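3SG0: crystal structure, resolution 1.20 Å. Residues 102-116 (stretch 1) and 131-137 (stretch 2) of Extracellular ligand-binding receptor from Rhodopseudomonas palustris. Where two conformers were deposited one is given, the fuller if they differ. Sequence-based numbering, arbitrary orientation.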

# COMPACT_ATOMS: atom_id res chain seq x y z
N SER A 102 -1.36 -10.86 -2.40
CA SER A 102 -2.74 -10.46 -2.69
C SER A 102 -3.27 -10.97 -4.02
O SER A 102 -4.47 -11.19 -4.16
N LEU A 103 -2.40 -11.13 -5.01
CA LEU A 103 -2.86 -11.51 -6.35
C LEU A 103 -3.79 -12.73 -6.39
O LEU A 103 -4.84 -12.66 -7.03
N PRO A 104 -3.43 -13.83 -5.72
CA PRO A 104 -4.30 -15.01 -5.78
C PRO A 104 -5.64 -14.79 -5.09
O PRO A 104 -6.58 -15.56 -5.33
N LEU A 105 -5.75 -13.78 -4.24
CA LEU A 105 -7.00 -13.56 -3.53
C LEU A 105 -8.10 -13.00 -4.42
O LEU A 105 -9.28 -13.11 -4.09
N ILE A 106 -7.72 -12.37 -5.53
CA ILE A 106 -8.71 -11.80 -6.44
C ILE A 106 -9.68 -12.87 -6.91
O ILE A 106 -10.90 -12.72 -6.81
N ASP A 107 -9.15 -13.97 -7.43
CA ASP A 107 -10.01 -15.02 -7.96
C ASP A 107 -10.83 -15.67 -6.86
O ASP A 107 -11.98 -16.06 -7.06
N ILE A 108 -10.22 -15.83 -5.69
CA ILE A 108 -10.88 -16.48 -4.57
C ILE A 108 -12.08 -15.64 -4.08
O ILE A 108 -13.17 -16.16 -3.86
N ALA A 109 -11.87 -14.34 -3.93
CA ALA A 109 -12.93 -13.45 -3.48
C ALA A 109 -14.05 -13.38 -4.52
O ALA A 109 -15.23 -13.44 -4.19
N ALA A 110 -13.68 -13.28 -5.80
CA ALA A 110 -14.68 -13.21 -6.85
C ALA A 110 -15.52 -14.48 -6.88
O ALA A 110 -16.74 -14.41 -7.00
N GLU A 111 -14.88 -15.64 -6.77
CA GLU A 111 -15.61 -16.91 -6.80
C GLU A 111 -16.60 -16.97 -5.64
O GLU A 111 -17.69 -17.51 -5.78
N ALA A 112 -16.20 -16.41 -4.50
CA ALA A 112 -17.03 -16.41 -3.30
C ALA A 112 -18.02 -15.25 -3.26
O ALA A 112 -18.75 -15.09 -2.27
N LYS A 113 -18.05 -14.44 -4.31
CA LYS A 113 -18.91 -13.26 -4.37
C LYS A 113 -18.83 -12.46 -3.08
O LYS A 113 -19.84 -12.13 -2.45
N THR A 114 -17.60 -12.16 -2.70
CA THR A 114 -17.30 -11.41 -1.48
C THR A 114 -16.35 -10.27 -1.82
O THR A 114 -15.32 -10.50 -2.46
N PRO A 115 -16.68 -9.04 -1.41
CA PRO A 115 -15.76 -7.95 -1.68
C PRO A 115 -14.42 -8.16 -0.98
O PRO A 115 -14.37 -8.62 0.17
N LEU A 116 -13.35 -7.82 -1.68
CA LEU A 116 -11.98 -7.89 -1.19
C LEU A 116 -11.40 -6.49 -1.16
O LEU A 116 -11.32 -5.84 -2.20
N GLU A 131 -14.03 -8.92 -14.90
CA GLU A 131 -15.19 -9.49 -14.22
C GLU A 131 -14.88 -9.99 -12.81
O GLU A 131 -15.79 -10.23 -12.02
N ARG A 132 -13.60 -10.15 -12.49
CA ARG A 132 -13.17 -10.60 -11.17
C ARG A 132 -12.82 -9.42 -10.27
O ARG A 132 -13.19 -9.37 -9.10
N ARG A 133 -12.10 -8.46 -10.84
CA ARG A 133 -11.71 -7.25 -10.13
C ARG A 133 -12.92 -6.39 -9.79
O ARG A 133 -12.81 -5.47 -8.98
N LYS A 134 -14.10 -6.71 -10.34
CA LYS A 134 -15.34 -6.09 -9.89
C LYS A 134 -15.54 -6.27 -8.39
O LYS A 134 -16.26 -5.49 -7.77
N TRP A 135 -14.95 -7.32 -7.83
CA TRP A 135 -15.10 -7.63 -6.42
C TRP A 135 -14.00 -7.04 -5.55
O TRP A 135 -14.04 -7.22 -4.33
N VAL A 136 -13.05 -6.32 -6.13
CA VAL A 136 -11.86 -5.87 -5.41
C VAL A 136 -11.79 -4.36 -5.34
O VAL A 136 -12.02 -3.67 -6.35
N TYR A 137 -11.46 -3.83 -4.17
CA TYR A 137 -11.23 -2.39 -3.97
C TYR A 137 -9.85 -2.20 -3.36
O TYR A 137 -9.30 -3.13 -2.76

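The most unusual feature of this contact is the way an indole ring closes over the end of a helix. Trp135 lays one face of its ring system against the turn where the helix of stretch 1 gives out, and the CA of Lys113 stands 3.7 Å from the centroid of the Trp135 six-membered ring, only 8° off the ring normal, a CH-pi contact. Lys113 has left helical geometry: its phi is positive, and the bonds from Lys113 N to Ala110 O (3.0 Å) and from Thr114 N to Ala109 O (3.1 Å) make the turn a Schellman motif. Over one face of the ring lie the C of Lys113 and the O of Ala110, so much of what the face meets is main chain, and a broad, flat ring can cover several such atoms at once.

Trp135 points toward stretch 1 with chi1 in the m well and chi2 at 94°, and it has the largest area covered by the opposite stretch of any residue here. Its CD1 lies 3.8 Å from the CB of Ala110, whose single methyl lets the ring come close to the helix; the same Ala110 CB is 3.8 Å from the backbone O of Arg132. At the other end of the indole, Lys113 CB approaches Trp135 CH2 to 3.7 Å. The aliphatic start of the lysine thus packs on the ring, while its m, t, t, m chain leads the amino group away. Pro115 CD adds an apolar contact at 4.2 Å from Trp135 CE3.

Beyond the ring the two chains form a parallel bridge between Leu116 and Val136. Leu116 N donates to Trp135 O at 2.8 Å, and Tyr137 N donates to Leu116 O, also at 2.8 Å, so Leu116 uses both its backbone polar atoms to grip stretch 2. Leu116 (t, p) and Val136 (t) project from the same face of the sheet, with Leu116 CD2 4.2 Å from Val136 CG2. Ile106 (m, t) points in from the helix to join them, its CG2 4.1 Å from Val136 CG2 and 4.0 Å from Arg132 CB. Branched aliphatic side chains suit this buried, nonpolar junction.

Two arginines extend the packing along the helix, Arg133 buried and Arg132 nearer the solvent. Arg133 (m, t, t) starts sideways, but its end comes nearer, and Ile106 CD1 lies over one face of its guanidinium, 3.6 Å from Arg133 NH2. Such a face can take a hydrocarbon because its N-H groups lie in the plane, where Arg133 NE and NH2 find partners elsewhere in the structure.

Arg132 (m, t, m) points toward the helix and turns the edge of its guanidinium to Asp107. Arg132 NH1 donates to Asp107 OD1 at 2.7 Å in a nearly straight hydrogen bond that is also a salt bridge, a fitting pair at the more open margin of the contact. Asp107, in the m rotamer, starts sideways but brings its carboxylate nearer. Water 1 donates to Asp107 OD1 at 2.9 Å and accepts a weak bond from Arg133 NH1 at 3.3 Å, linking the aspartate to the second arginine.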

# COMPACT_ATOMS: atom_id res chain seq x y z
CB SER A 102 -2.85 -8.94 -2.69
OG SER A 102 -2.59 -8.41 -1.41
CB LEU A 103 -1.68 -11.68 -7.30
CG LEU A 103 -1.18 -10.39 -7.93
CD1 LEU A 103 0.20 -10.58 -8.55
CD2 LEU A 103 -2.18 -9.87 -8.96
CB PRO A 104 -3.50 -16.09 -5.05
CG PRO A 104 -2.51 -15.34 -4.19
CD PRO A 104 -2.17 -14.11 -5.00
CB LEU A 105 -6.79 -12.64 -2.33
CG LEU A 105 -5.68 -13.07 -1.37
CD1 LEU A 105 -5.65 -12.14 -0.18
CD2 LEU A 105 -5.86 -14.52 -0.94
CB ILE A 106 -8.01 -11.15 -7.64
CG1 ILE A 106 -7.16 -9.96 -7.19
CG2 ILE A 106 -9.03 -10.76 -8.72
CD1 ILE A 106 -6.27 -9.39 -8.28
CB ASP A 107 -9.19 -16.07 -8.71
CG ASP A 107 -8.70 -15.57 -10.05
OD1 ASP A 107 -9.00 -14.41 -10.41
OD2 ASP A 107 -8.00 -16.33 -10.75
CB ILE A 108 -9.88 -16.75 -3.44
CG1 ILE A 108 -8.83 -17.77 -3.91
CG2 ILE A 108 -10.60 -17.23 -2.19
CD1 ILE A 108 -7.67 -17.95 -2.95
CB ALA A 109 -12.38 -12.07 -3.19
CB ALA A 110 -14.01 -12.97 -8.20
CB GLU A 111 -14.64 -18.09 -6.74
CG GLU A 111 -15.29 -19.46 -7.00
CD GLU A 111 -16.05 -20.04 -5.80
OE1 GLU A 111 -15.74 -19.69 -4.64
OE2 GLU A 111 -16.95 -20.87 -6.03
CB ALA A 112 -16.15 -16.35 -2.06
CB LYS A 113 -20.35 -13.64 -4.74
CG LYS A 113 -20.44 -14.36 -6.08
CD LYS A 113 -21.87 -14.72 -6.44
CE LYS A 113 -21.92 -15.60 -7.68
NZ LYS A 113 -21.08 -15.03 -8.78
CB THR A 114 -16.65 -12.35 -0.45
OG1 THR A 114 -17.54 -13.43 -0.17
CG2 THR A 114 -16.32 -11.62 0.84
CB PRO A 115 -16.44 -6.71 -1.09
CG PRO A 115 -17.81 -7.11 -0.75
CD PRO A 115 -17.91 -8.60 -0.72
CB LEU A 116 -11.11 -8.76 -2.11
CG LEU A 116 -9.61 -8.77 -1.80
CD1 LEU A 116 -9.32 -9.40 -0.45
CD2 LEU A 116 -8.83 -9.47 -2.89
CB GLU A 131 -15.80 -10.59 -15.09
CG GLU A 131 -15.14 -11.95 -15.02
CD GLU A 131 -13.83 -12.08 -15.77
OE1 GLU A 131 -13.34 -11.12 -16.41
OE2 GLU A 131 -13.28 -13.20 -15.73
CB ARG A 132 -11.98 -11.54 -11.29
CG ARG A 132 -12.36 -12.91 -11.85
CD ARG A 132 -11.14 -13.66 -12.35
NE ARG A 132 -10.52 -12.98 -13.49
CZ ARG A 132 -9.22 -12.84 -13.66
NH1 ARG A 132 -8.37 -13.33 -12.77
NH2 ARG A 132 -8.75 -12.21 -14.73
CB ARG A 133 -10.64 -6.50 -10.92
CG ARG A 133 -9.30 -7.23 -10.89
CD ARG A 133 -8.38 -6.82 -12.03
NE ARG A 133 -7.03 -7.34 -11.83
CZ ARG A 133 -6.64 -8.59 -12.04
NH1 ARG A 133 -7.49 -9.49 -12.54
NH2 ARG A 133 -5.39 -8.94 -11.76
CB LYS A 134 -16.56 -6.70 -10.58
CG LYS A 134 -16.93 -6.07 -11.89
CD LYS A 134 -17.36 -4.63 -11.76
CE LYS A 134 -17.48 -4.08 -13.15
NZ LYS A 134 -17.76 -2.63 -13.10
CB TRP A 135 -15.20 -9.16 -6.22
CG TRP A 135 -16.46 -9.69 -6.79
CD1 TRP A 135 -16.65 -10.21 -8.03
CD2 TRP A 135 -17.74 -9.70 -6.15
NE1 TRP A 135 -17.97 -10.55 -8.21
CE2 TRP A 135 -18.66 -10.25 -7.06
CE3 TRP A 135 -18.20 -9.30 -4.88
CZ2 TRP A 135 -20.01 -10.40 -6.76
CZ3 TRP A 135 -19.54 -9.46 -4.58
CH2 TRP A 135 -20.43 -10.00 -5.51
CB VAL A 136 -10.59 -6.41 -6.11
CG1 VAL A 136 -9.33 -6.06 -5.32
CG2 VAL A 136 -10.70 -7.91 -6.31
CB TYR A 137 -12.33 -1.78 -3.11
CG TYR A 137 -13.65 -1.82 -3.80
CD1 TYR A 137 -13.99 -0.87 -4.75
CD2 TYR A 137 -14.55 -2.86 -3.57
CE1 TYR A 137 -15.19 -0.92 -5.42
CE2 TYR A 137 -15.75 -2.93 -4.25
CZ TYR A 137 -16.06 -1.95 -5.18
OH TYR A 137 -17.25 -1.98 -5.88
O HOH W 1 -6.95 -12.41 -11.00